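Local coordinates for protein probable glycosidase crf1 (Neosartorya fumigata, PDB 6IBU) that couples chitinase and transglycosylase activities, transferring chitin to 1,6-beta-glucan or to other chitin chains and so cross-linking the fungal cell wall, at residues 64-69 against 219-224; 99-104 against 142-147; 111-116 against 128-133. One frame throughout, in Å; residues are numbered along the deposited sequence.

Contact 1 of 3, residues 64-69 against 219-224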
loop_
_atom_site.group_PDB
_atom_site.type_symbol
_atom_site.label_atom_id
_atom_site.label_comp_id
_atom_site.label_asym_id
_atom_site.label_seq_id
_atom_site.Cartn_x
_atom_site.Cartn_y
_atom_site.Cartn_z
ATOM N N THR A 64 -3.910 -4.269 7.708
ATOM C CA THR A 64 -4.847 -3.798 8.753
ATOM C C THR A 64 -6.046 -4.746 8.756
ATOM O O THR A 64 -6.473 -5.182 7.687
ATOM C CB THR A 64 -5.254 -2.334 8.556
ATOM O OG1 THR A 64 -5.793 -2.131 7.250
ATOM C CG2 THR A 64 -4.104 -1.383 8.779
ATOM N N ASP A 65 -6.532 -5.089 9.937
ATOM C CA ASP A 65 -7.782 -5.872 10.118
ATOM C C ASP A 65 -8.949 -5.056 9.557
ATOM O O ASP A 65 -9.834 -5.648 8.948
ATOM C CB ASP A 65 -8.048 -6.182 11.592
ATOM C CG ASP A 65 -7.140 -7.226 12.204
ATOM O OD1 ASP A 65 -6.460 -7.967 11.444
ATOM O OD2 ASP A 65 -7.106 -7.276 13.446
ATOM N N PHE A 66 -8.888 -3.737 9.695
ATOM C CA PHE A 66 -9.963 -2.785 9.340
ATOM C C PHE A 66 -9.724 -2.193 7.953
ATOM O O PHE A 66 -8.594 -2.235 7.428
ATOM C CB PHE A 66 -10.014 -1.647 10.360
ATOM C CG PHE A 66 -8.671 -1.002 10.587
ATOM C CD1 PHE A 66 -8.220 0.014 9.762
ATOM C CD2 PHE A 66 -7.842 -1.431 11.613
ATOM C CE1 PHE A 66 -6.998 0.623 9.985
ATOM C CE2 PHE A 66 -6.607 -0.833 11.825
ATOM C CZ PHE A 66 -6.192 0.201 11.019
ATOM N N TYR A 67 -10.805 -1.645 7.394
ATOM C CA TYR A 67 -10.841 -0.810 6.175
ATOM C C TYR A 67 -11.219 0.598 6.616
ATOM O O TYR A 67 -11.923 0.719 7.603
ATOM C CB TYR A 67 -11.883 -1.300 5.170
ATOM C CG TYR A 67 -11.574 -2.634 4.557
ATOM C CD1 TYR A 67 -11.631 -3.792 5.317
ATOM C CD2 TYR A 67 -11.277 -2.755 3.209
ATOM C CE1 TYR A 67 -11.367 -5.033 4.762
ATOM C CE2 TYR A 67 -11.006 -3.994 2.644
ATOM C CZ TYR A 67 -11.054 -5.135 3.424
ATOM O OH TYR A 67 -10.792 -6.347 2.869
ATOM N N PHE A 68 -10.740 1.612 5.916
ATOM C CA PHE A 68 -11.168 3.015 6.103
ATOM C C PHE A 68 -11.715 3.507 4.762
ATOM O O PHE A 68 -11.377 2.939 3.722
ATOM C CB PHE A 68 -10.031 3.826 6.714
ATOM C CG PHE A 68 -8.878 4.150 5.810
ATOM C CD1 PHE A 68 -7.924 3.201 5.512
ATOM C CD2 PHE A 68 -8.693 5.445 5.356
ATOM C CE1 PHE A 68 -6.852 3.526 4.697
ATOM C CE2 PHE A 68 -7.628 5.758 4.536
ATOM C CZ PHE A 68 -6.703 4.806 4.216
ATOM N N PHE A 69 -12.610 4.488 4.814
ATOM C CA PHE A 69 -13.380 4.979 3.652
ATOM C C PHE A 69 -13.124 6.463 3.515
ATOM O O PHE A 69 -13.837 7.258 4.160
ATOM C CB PHE A 69 -14.861 4.684 3.837
ATOM C CG PHE A 69 -15.722 4.931 2.624
ATOM C CD1 PHE A 69 -15.216 4.767 1.348
ATOM C CD2 PHE A 69 -17.048 5.288 2.775
ATOM C CE1 PHE A 69 -16.023 4.957 0.241
ATOM C CE2 PHE A 69 -17.860 5.470 1.667
ATOM C CZ PHE A 69 -17.343 5.299 0.407
ATOM N N VAL A 219 2.697 4.143 11.626
ATOM C CA VAL A 219 1.519 4.259 10.729
ATOM C C VAL A 219 0.498 5.199 11.362
ATOM O O VAL A 219 0.176 5.017 12.530
ATOM C CB VAL A 219 0.931 2.879 10.431
ATOM C CG1 VAL A 219 -0.460 2.975 9.827
ATOM C CG2 VAL A 219 1.867 2.109 9.525
ATOM N N ARG A 220 0.004 6.162 10.587
ATOM C CA ARG A 220 -1.158 6.997 10.959
ATOM C C ARG A 220 -2.243 6.816 9.902
ATOM O O ARG A 220 -1.969 7.088 8.730
ATOM C CB ARG A 220 -0.738 8.456 11.089
ATOM C CG ARG A 220 -1.878 9.374 11.496
ATOM C CD ARG A 220 -1.478 10.826 11.407
ATOM N NE ARG A 220 -2.598 11.675 11.804
ATOM C CZ ARG A 220 -2.959 11.926 13.061
ATOM N NH1 ARG A 220 -2.284 11.407 14.077
ATOM N NH2 ARG A 220 -3.987 12.723 13.300
ATOM N N ILE A 221 -3.426 6.357 10.296
ATOM C CA ILE A 221 -4.614 6.361 9.400
ATOM C C ILE A 221 -5.666 7.306 9.975
ATOM O O ILE A 221 -5.992 7.213 11.177
ATOM C CB ILE A 221 -5.157 4.944 9.180
ATOM C CG1 ILE A 221 -4.157 4.109 8.375
ATOM C CG2 ILE A 221 -6.528 5.009 8.520
ATOM C CD1 ILE A 221 -4.518 2.651 8.271
ATOM N N GLU A 222 -6.181 8.184 9.126
ATOM C CA GLU A 222 -7.358 9.036 9.427
ATOM C C GLU A 222 -8.518 8.527 8.590
ATOM O O GLU A 222 -8.338 8.381 7.387
ATOM C CB GLU A 222 -7.069 10.484 9.090
ATOM C CG GLU A 222 -5.959 11.061 9.929
ATOM C CD GLU A 222 -5.718 12.533 9.667
ATOM O OE1 GLU A 222 -6.357 13.078 8.725
ATOM O OE2 GLU A 222 -4.902 13.134 10.408
ATOM N N ASN A 223 -9.604 8.141 9.238
ATOM C CA ASN A 223 -10.793 7.601 8.548
ATOM C C ASN A 223 -11.791 8.755 8.444
ATOM O O ASN A 223 -12.283 9.205 9.496
ATOM C CB ASN A 223 -11.351 6.382 9.268
ATOM C CG ASN A 223 -12.458 5.712 8.484
ATOM O OD1 ASN A 223 -12.863 6.204 7.430
ATOM N ND2 ASN A 223 -12.937 4.582 8.986
ATOM N N ALA A 224 -12.059 9.216 7.229
ATOM C CA ALA A 224 -13.014 10.309 6.929
ATOM C C ALA A 224 -14.428 9.872 7.340
ATOM O O ALA A 224 -15.234 10.744 7.703
ATOM C CB ALA A 224 -12.943 10.678 5.453
#
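Ile221 lies against two phenylalanines, Phe66 and Phe68, between the sheets of the beta sandwich of this glycoside hydrolase family 16 domain. It sits on strand 212-223 of one sheet, while 64-69 leaves strand 61-64 of the other sheet and crosses toward strand 71-78. The two branches of Ile221 divide the work. CG2 is set over one face of the Phe68 ring, 3.8 Å from the ring centroid and 14° off the normal, a CH-pi contact displaced toward the rim on the CG side. CD1, at the end of the longer branch, meets Phe66 tip to tip, approaching the ring edge near its plane, with CD1 3.6 Å from CE1 of Phe66. A beta-branched residue suits the place because one side chain can serve a face and an edge at once. Phe68 has CG between its backbone N and carbonyl carbon (chi1 73°), which puts CG on the side of Ile221; Trp146 meets the same ring edge-to-face. On Phe66 a face is taken by CB of Thr64, centred above it, and the Thr64 hydroxyl OG1 donates to the carbonyl O of Phe66 at 2.8 Å, linking the two within the loop. Farther along, the amide of Asn223 packs against CB of Phe68. Its ND2 is held by the carbonyl O of Leu17 and by Tyr230, and OD1 also accepts from the backbone of Asn225, so this buried amide is used at both ends. Across the contact, N of Phe69 gives OD1 of Asn223 a nearly straight bond of 3.1 Å, with the donor 50° above the carbonyl plane.

Contact 2 of 3, residues 99-104 against 142-147; sequences VDWEVL and YTIDWT
Trp101 pushes its indole between Tyr142 and Ile144 in the middle of the beta sandwich, where strands 98-105 and 140-146 belong to facing sheets. The axes of 99-104 and 142-146 pass 8.8 Å apart, bridged by side chains. The indole is the large bump, and its hollow is bounded by the CB and ring of Tyr142, the backbone of Thr143 and the CG1 arm of Ile144. CB of Tyr142 lies over the five-membered ring, 3.7 Å from its centroid. The tyrosine ring then turns its edge to the six-membered ring, CD1 leading, in an edge-to-face pair with planes at 67°. Ile144 slides past the indole, and its CD1 presses on CG1 of Val99 at 3.5 Å, a tight fit. Beta-branched Ile144 and Val99 thus pack together beside the broad indole, and CG2 of Val103 lies near the tyrosine hydroxyl. Alternation along 99-104 turns Val99, Trp101 and Val103 inward, while Glu102, which binds chitin and is probably the proton donor, belongs to the other face and is held by Ser88. The buried indole N-H is satisfied by a water: NE1 of Trp101 donates to it at 3.0 Å, and the water donates to O of Tyr142 at 2.8 Å.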
loop_
_atom_site.group_PDB
_atom_site.type_symbol
_atom_site.label_atom_id
_atom_site.label_comp_id
_atom_site.label_asym_id
_atom_site.label_seq_id
_atom_site.Cartn_x
_atom_site.Cartn_y
_atom_site.Cartn_z
ATOM N N VAL A 99 -4.212 2.224 -4.354
ATOM C CA VAL A 99 -3.230 3.333 -4.354
ATOM C C VAL A 99 -1.981 2.777 -3.683
ATOM O O VAL A 99 -2.115 2.140 -2.620
ATOM C CB VAL A 99 -3.781 4.556 -3.603
ATOM C CG1 VAL A 99 -2.740 5.646 -3.504
ATOM C CG2 VAL A 99 -5.053 5.070 -4.251
ATOM N N ASP A 100 -0.809 3.016 -4.253
ATOM C CA ASP A 100 0.405 2.439 -3.654
ATOM C C ASP A 100 1.635 3.309 -3.893
ATOM O O ASP A 100 1.627 4.215 -4.774
ATOM C CB ASP A 100 0.618 0.995 -4.096
ATOM C CG ASP A 100 1.016 0.834 -5.537
ATOM O OD1 ASP A 100 2.156 1.182 -5.864
ATOM O OD2 ASP A 100 0.191 0.303 -6.332
ATOM N N TRP A 101 2.624 3.028 -3.046
ATOM C CA TRP A 101 4.042 3.421 -3.174
ATOM C C TRP A 101 4.840 2.150 -3.456
ATOM O O TRP A 101 4.523 1.126 -2.853
ATOM C CB TRP A 101 4.527 4.081 -1.881
ATOM C CG TRP A 101 3.824 5.309 -1.392
ATOM C CD1 TRP A 101 2.860 5.386 -0.435
ATOM C CD2 TRP A 101 4.151 6.669 -1.723
ATOM N NE1 TRP A 101 2.520 6.685 -0.187
ATOM C CE2 TRP A 101 3.309 7.503 -0.954
ATOM C CE3 TRP A 101 5.042 7.260 -2.617
ATOM C CZ2 TRP A 101 3.355 8.898 -1.050
ATOM C CZ3 TRP A 101 5.091 8.631 -2.713
ATOM C CH2 TRP A 101 4.267 9.437 -1.928
ATOM N N GLU A 102 5.805 2.191 -4.370
ATOM C CA GLU A 102 6.769 1.076 -4.559
ATOM C C GLU A 102 8.178 1.658 -4.522
ATOM O O GLU A 102 8.454 2.539 -5.311
ATOM C CB GLU A 102 6.545 0.353 -5.884
ATOM C CG GLU A 102 5.119 -0.120 -6.106
ATOM C CD GLU A 102 4.683 -1.231 -5.163
ATOM O OE1 GLU A 102 5.490 -2.121 -4.868
ATOM O OE2 GLU A 102 3.542 -1.186 -4.698
ATOM N N VAL A 103 9.044 1.186 -3.637
ATOM C CA VAL A 103 10.497 1.480 -3.738
ATOM C C VAL A 103 11.204 0.240 -4.303
ATOM O O VAL A 103 10.832 -0.881 -3.968
ATOM C CB VAL A 103 11.084 1.930 -2.386
ATOM C CG1 VAL A 103 12.570 2.191 -2.497
ATOM C CG2 VAL A 103 10.384 3.169 -1.859
ATOM N N LEU A 104 12.194 0.454 -5.164
ATOM C CA LEU A 104 13.038 -0.634 -5.717
ATOM C C LEU A 104 14.399 -0.508 -5.050
ATOM O O LEU A 104 14.893 0.629 -4.967
ATOM C CB LEU A 104 13.114 -0.478 -7.231
ATOM C CG LEU A 104 11.750 -0.445 -7.921
ATOM C CD1 LEU A 104 11.937 -0.190 -9.397
ATOM C CD2 LEU A 104 10.957 -1.736 -7.696
ATOM N N TYR A 142 5.681 8.685 3.985
ATOM C CA TYR A 142 4.892 8.487 2.752
ATOM C C TYR A 142 3.419 8.682 3.110
ATOM O O TYR A 142 2.874 7.933 3.921
ATOM C CB TYR A 142 5.198 7.123 2.170
ATOM C CG TYR A 142 6.632 6.939 1.756
ATOM C CD1 TYR A 142 7.050 7.236 0.467
ATOM C CD2 TYR A 142 7.569 6.445 2.653
ATOM C CE1 TYR A 142 8.370 7.054 0.086
ATOM C CE2 TYR A 142 8.881 6.228 2.276
ATOM C CZ TYR A 142 9.287 6.525 0.990
ATOM O OH TYR A 142 10.591 6.330 0.629
ATOM N N THR A 143 2.806 9.693 2.519
ATOM C CA THR A 143 1.439 10.127 2.873
ATOM C C THR A 143 0.537 10.041 1.642
ATOM O O THR A 143 0.903 10.570 0.604
ATOM C CB THR A 143 1.458 11.553 3.421
ATOM O OG1 THR A 143 2.455 11.594 4.441
ATOM C CG2 THR A 143 0.103 11.985 3.938
ATOM N N ILE A 144 -0.618 9.413 1.798
ATOM C CA ILE A 144 -1.688 9.367 0.767
ATOM C C ILE A 144 -2.908 10.058 1.347
ATOM O O ILE A 144 -3.400 9.560 2.315
ATOM C CB ILE A 144 -2.001 7.923 0.364
ATOM C CG1 ILE A 144 -0.796 7.245 -0.286
ATOM C CG2 ILE A 144 -3.228 7.892 -0.540
ATOM C CD1 ILE A 144 -0.960 5.767 -0.504
ATOM N N ASP A 145 -3.300 11.193 0.791
ATOM C CA ASP A 145 -4.559 11.901 1.121
ATOM C C ASP A 145 -5.604 11.453 0.107
ATOM O O ASP A 145 -5.358 11.524 -1.083
ATOM C CB ASP A 145 -4.365 13.413 1.167
ATOM C CG ASP A 145 -3.784 13.859 2.511
ATOM O OD1 ASP A 145 -4.573 13.968 3.520
ATOM O OD2 ASP A 145 -2.531 14.053 2.571
ATOM N N TRP A 146 -6.732 10.971 0.582
ATOM C CA TRP A 146 -7.702 10.288 -0.289
ATOM C C TRP A 146 -9.090 10.861 -0.036
ATOM O O TRP A 146 -9.654 10.636 1.034
ATOM C CB TRP A 146 -7.585 8.801 -0.030
ATOM C CG TRP A 146 -8.634 7.959 -0.646
ATOM C CD1 TRP A 146 -9.187 8.083 -1.887
ATOM C CD2 TRP A 146 -9.169 6.769 -0.060
ATOM N NE1 TRP A 146 -10.064 7.056 -2.092
ATOM C CE2 TRP A 146 -10.071 6.236 -0.995
ATOM C CE3 TRP A 146 -8.981 6.128 1.165
ATOM C CZ2 TRP A 146 -10.807 5.094 -0.727
ATOM C CZ3 TRP A 146 -9.690 4.987 1.427
ATOM C CH2 TRP A 146 -10.592 4.485 0.488
ATOM N N THR A 147 -9.598 11.613 -1.000
ATOM C CA THR A 147 -10.945 12.219 -0.936
ATOM C C THR A 147 -11.690 11.809 -2.189
ATOM O O THR A 147 -11.057 11.254 -3.085
ATOM C CB THR A 147 -10.849 13.741 -0.776
ATOM O OG1 THR A 147 -10.395 14.379 -1.966
ATOM C CG2 THR A 147 -9.909 14.131 0.337
HETATM O O HOH W 1 1.139 6.348 2.417
#

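Contact 3 of 3, residues 111-116 against 128-133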
loop_
_atom_site.group_PDB
_atom_site.type_symbol
_atom_site.label_atom_id
_atom_site.label_comp_id
_atom_site.label_asym_id
_atom_site.label_seq_id
_atom_site.Cartn_x
_atom_site.Cartn_y
_atom_site.Cartn_z
ATOM N N VAL A 111 10.923 6.891 -5.836
ATOM C CA VAL A 111 9.841 5.953 -5.438
ATOM C C VAL A 111 8.812 5.998 -6.562
ATOM O O VAL A 111 8.663 7.039 -7.200
ATOM C CB VAL A 111 9.217 6.316 -4.079
ATOM C CG1 VAL A 111 10.218 6.152 -2.955
ATOM C CG2 VAL A 111 8.652 7.727 -4.073
ATOM N N GLN A 112 8.135 4.892 -6.805
ATOM C CA GLN A 112 7.066 4.878 -7.827
ATOM C C GLN A 112 5.728 5.113 -7.126
ATOM O O GLN A 112 5.528 4.599 -6.036
ATOM C CB GLN A 112 7.092 3.594 -8.646
ATOM C CG GLN A 112 6.273 3.757 -9.914
ATOM C CD GLN A 112 6.034 2.472 -10.652
ATOM O OE1 GLN A 112 6.088 2.444 -11.877
ATOM N NE2 GLN A 112 5.770 1.404 -9.921
ATOM N N THR A 113 4.875 5.923 -7.725
ATOM C CA THR A 113 3.477 6.088 -7.272
ATOM C C THR A 113 2.594 5.321 -8.236
ATOM O O THR A 113 2.927 5.196 -9.396
ATOM C CB THR A 113 3.047 7.553 -7.149
ATOM O OG1 THR A 113 3.170 8.206 -8.413
ATOM C CG2 THR A 113 3.798 8.309 -6.069
ATOM N N ASN A 114 1.490 4.813 -7.762
ATOM C CA ASN A 114 0.615 4.017 -8.639
ATOM C C ASN A 114 -0.812 3.975 -8.120
ATOM O O ASN A 114 -1.037 4.172 -6.926
ATOM C CB ASN A 114 1.125 2.596 -8.736
ATOM C CG ASN A 114 1.289 2.201 -10.176
ATOM O OD1 ASN A 114 0.322 2.135 -10.927
ATOM N ND2 ASN A 114 2.534 2.001 -10.565
ATOM N N TYR A 115 -1.737 3.681 -9.008
ATOM C CA TYR A 115 -3.136 3.426 -8.619
ATOM C C TYR A 115 -3.745 2.517 -9.676
ATOM O O TYR A 115 -3.237 2.479 -10.805
ATOM C CB TYR A 115 -3.890 4.741 -8.445
ATOM C CG TYR A 115 -4.415 5.315 -9.733
ATOM C CD1 TYR A 115 -3.614 6.088 -10.553
ATOM C CD2 TYR A 115 -5.703 5.034 -10.141
ATOM C CE1 TYR A 115 -4.099 6.593 -11.744
ATOM C CE2 TYR A 115 -6.214 5.543 -11.321
ATOM C CZ TYR A 115 -5.407 6.329 -12.115
ATOM O OH TYR A 115 -5.894 6.814 -13.279
ATOM N N PHE A 116 -4.767 1.777 -9.257
ATOM C CA PHE A 116 -5.681 0.977 -10.103
ATOM C C PHE A 116 -7.098 1.349 -9.681
ATOM O O PHE A 116 -7.333 1.592 -8.487
ATOM C CB PHE A 116 -5.426 -0.522 -9.925
ATOM C CG PHE A 116 -4.027 -0.912 -10.318
ATOM C CD1 PHE A 116 -3.715 -1.130 -11.649
ATOM C CD2 PHE A 116 -3.003 -0.977 -9.382
ATOM C CE1 PHE A 116 -2.435 -1.514 -12.023
ATOM C CE2 PHE A 116 -1.708 -1.287 -9.769
ATOM C CZ PHE A 116 -1.426 -1.564 -11.086
ATOM N N THR A 128 3.821 6.730 -11.894
ATOM C CA THR A 128 4.669 7.939 -11.955
ATOM C C THR A 128 5.842 7.741 -10.994
ATOM O O THR A 128 5.600 7.424 -9.833
ATOM C CB THR A 128 3.858 9.170 -11.539
ATOM O OG1 THR A 128 2.896 9.440 -12.556
ATOM C CG2 THR A 128 4.714 10.396 -11.300
ATOM N N TYR A 129 7.069 7.968 -11.442
ATOM C CA TYR A 129 8.250 7.995 -10.546
ATOM C C TYR A 129 8.417 9.407 -9.997
ATOM O O TYR A 129 8.225 10.357 -10.747
ATOM C CB TYR A 129 9.502 7.525 -11.276
ATOM C CG TYR A 129 9.456 6.063 -11.614
ATOM C CD1 TYR A 129 8.847 5.637 -12.781
ATOM C CD2 TYR A 129 9.972 5.105 -10.755
ATOM C CE1 TYR A 129 8.799 4.300 -13.122
ATOM C CE2 TYR A 129 9.932 3.762 -11.077
ATOM C CZ TYR A 129 9.348 3.363 -12.266
ATOM O OH TYR A 129 9.294 2.044 -12.605
ATOM N N VAL A 130 8.789 9.530 -8.726
ATOM C CA VAL A 130 9.068 10.856 -8.107
ATOM C C VAL A 130 10.429 10.770 -7.443
ATOM O O VAL A 130 10.747 9.757 -6.851
ATOM C CB VAL A 130 7.949 11.260 -7.127
ATOM C CG1 VAL A 130 6.596 11.143 -7.787
ATOM C CG2 VAL A 130 7.941 10.448 -5.840
ATOM N N PRO A 131 11.254 11.828 -7.491
ATOM C CA PRO A 131 12.570 11.808 -6.859
ATOM C C PRO A 131 12.435 11.765 -5.332
ATOM O O PRO A 131 11.621 12.435 -4.813
ATOM C CB PRO A 131 13.241 13.129 -7.299
ATOM C CG PRO A 131 12.325 13.708 -8.385
ATOM C CD PRO A 131 10.952 13.139 -8.085
ATOM N N VAL A 132 13.242 10.944 -4.676
ATOM C CA VAL A 132 13.331 10.824 -3.191
ATOM C C VAL A 132 14.793 10.541 -2.832
ATOM O O VAL A 132 15.462 9.768 -3.536
ATOM C CB VAL A 132 12.403 9.711 -2.673
ATOM C CG1 VAL A 132 12.302 9.717 -1.154
ATOM C CG2 VAL A 132 11.026 9.808 -3.276
ATOM N N ALA A 133 15.293 11.143 -1.767
ATOM C CA ALA A 133 16.715 11.017 -1.389
ATOM C C ALA A 133 16.886 9.670 -0.700
ATOM O O ALA A 133 16.226 9.439 0.304
ATOM C CB ALA A 133 17.129 12.164 -0.505
#
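The beta hairpin of strands 110-116 and 128-131, at one margin of the seven-stranded sheet that carries the chitin-binding residue Glu102, is joined by antiparallel pairing. Val111 with Val130 and Thr113 with Thr128 are hydrogen-bonded pairs, and Gln112 with Tyr129 is the non-hydrogen-bonded pair between them. The carbonyl O of Thr128 takes two donors from one residue: N of Thr113 at 2.7 Å and the Thr113 hydroxyl OG1 at 2.9 Å. That second bond depends on OG1 standing between its backbone N and carbonyl carbon (chi1 60°); a hydroxyl suits the place because it can donate here and also bond to NH1 of Arg161. On the face shared by Gln112 and Tyr129, the aliphatic stem of the glutamine gives the tyrosine ring C-H groups to stack on, CG lying 3.8 Å from the ring centroid. On the other face of the sheet, beyond the threonines, CG2 of Val111 touches CG2 of both Val130 and Val132, each at 3.3 Å, closer than usual van der Waals contact. Ile155 of strand 150-155, in the facing sheet, touches all three valines, and Val160 of strand 158-164 meets Val130, while strand 98-105 pairs with the other side of strand 110-116.

How the contacts relate
Along the chain the contacts enclose one another: contact 3 closes the shortest loop, contact 2 surrounds it, and contact 1 spans both. Contacts 2 and 3 are neighbours, with centres 8 Å apart, because strands 98-105 and 110-116 are adjacent in the seven-stranded sheet; Val103 and Tyr142 both pack on Val111. Contact 1 lies about 14 Å between centres from contact 2, which it touches through Phe68, Phe69 and Trp146, and about 22 Å from contact 3, across the centre of the chain. Contacts 1 and 2 join the facing sheets. Contact 2 packs the inner side of the strand bearing Glu102, contact 3 extends the sheet beside it, and contact 1 closes the sandwich farther off.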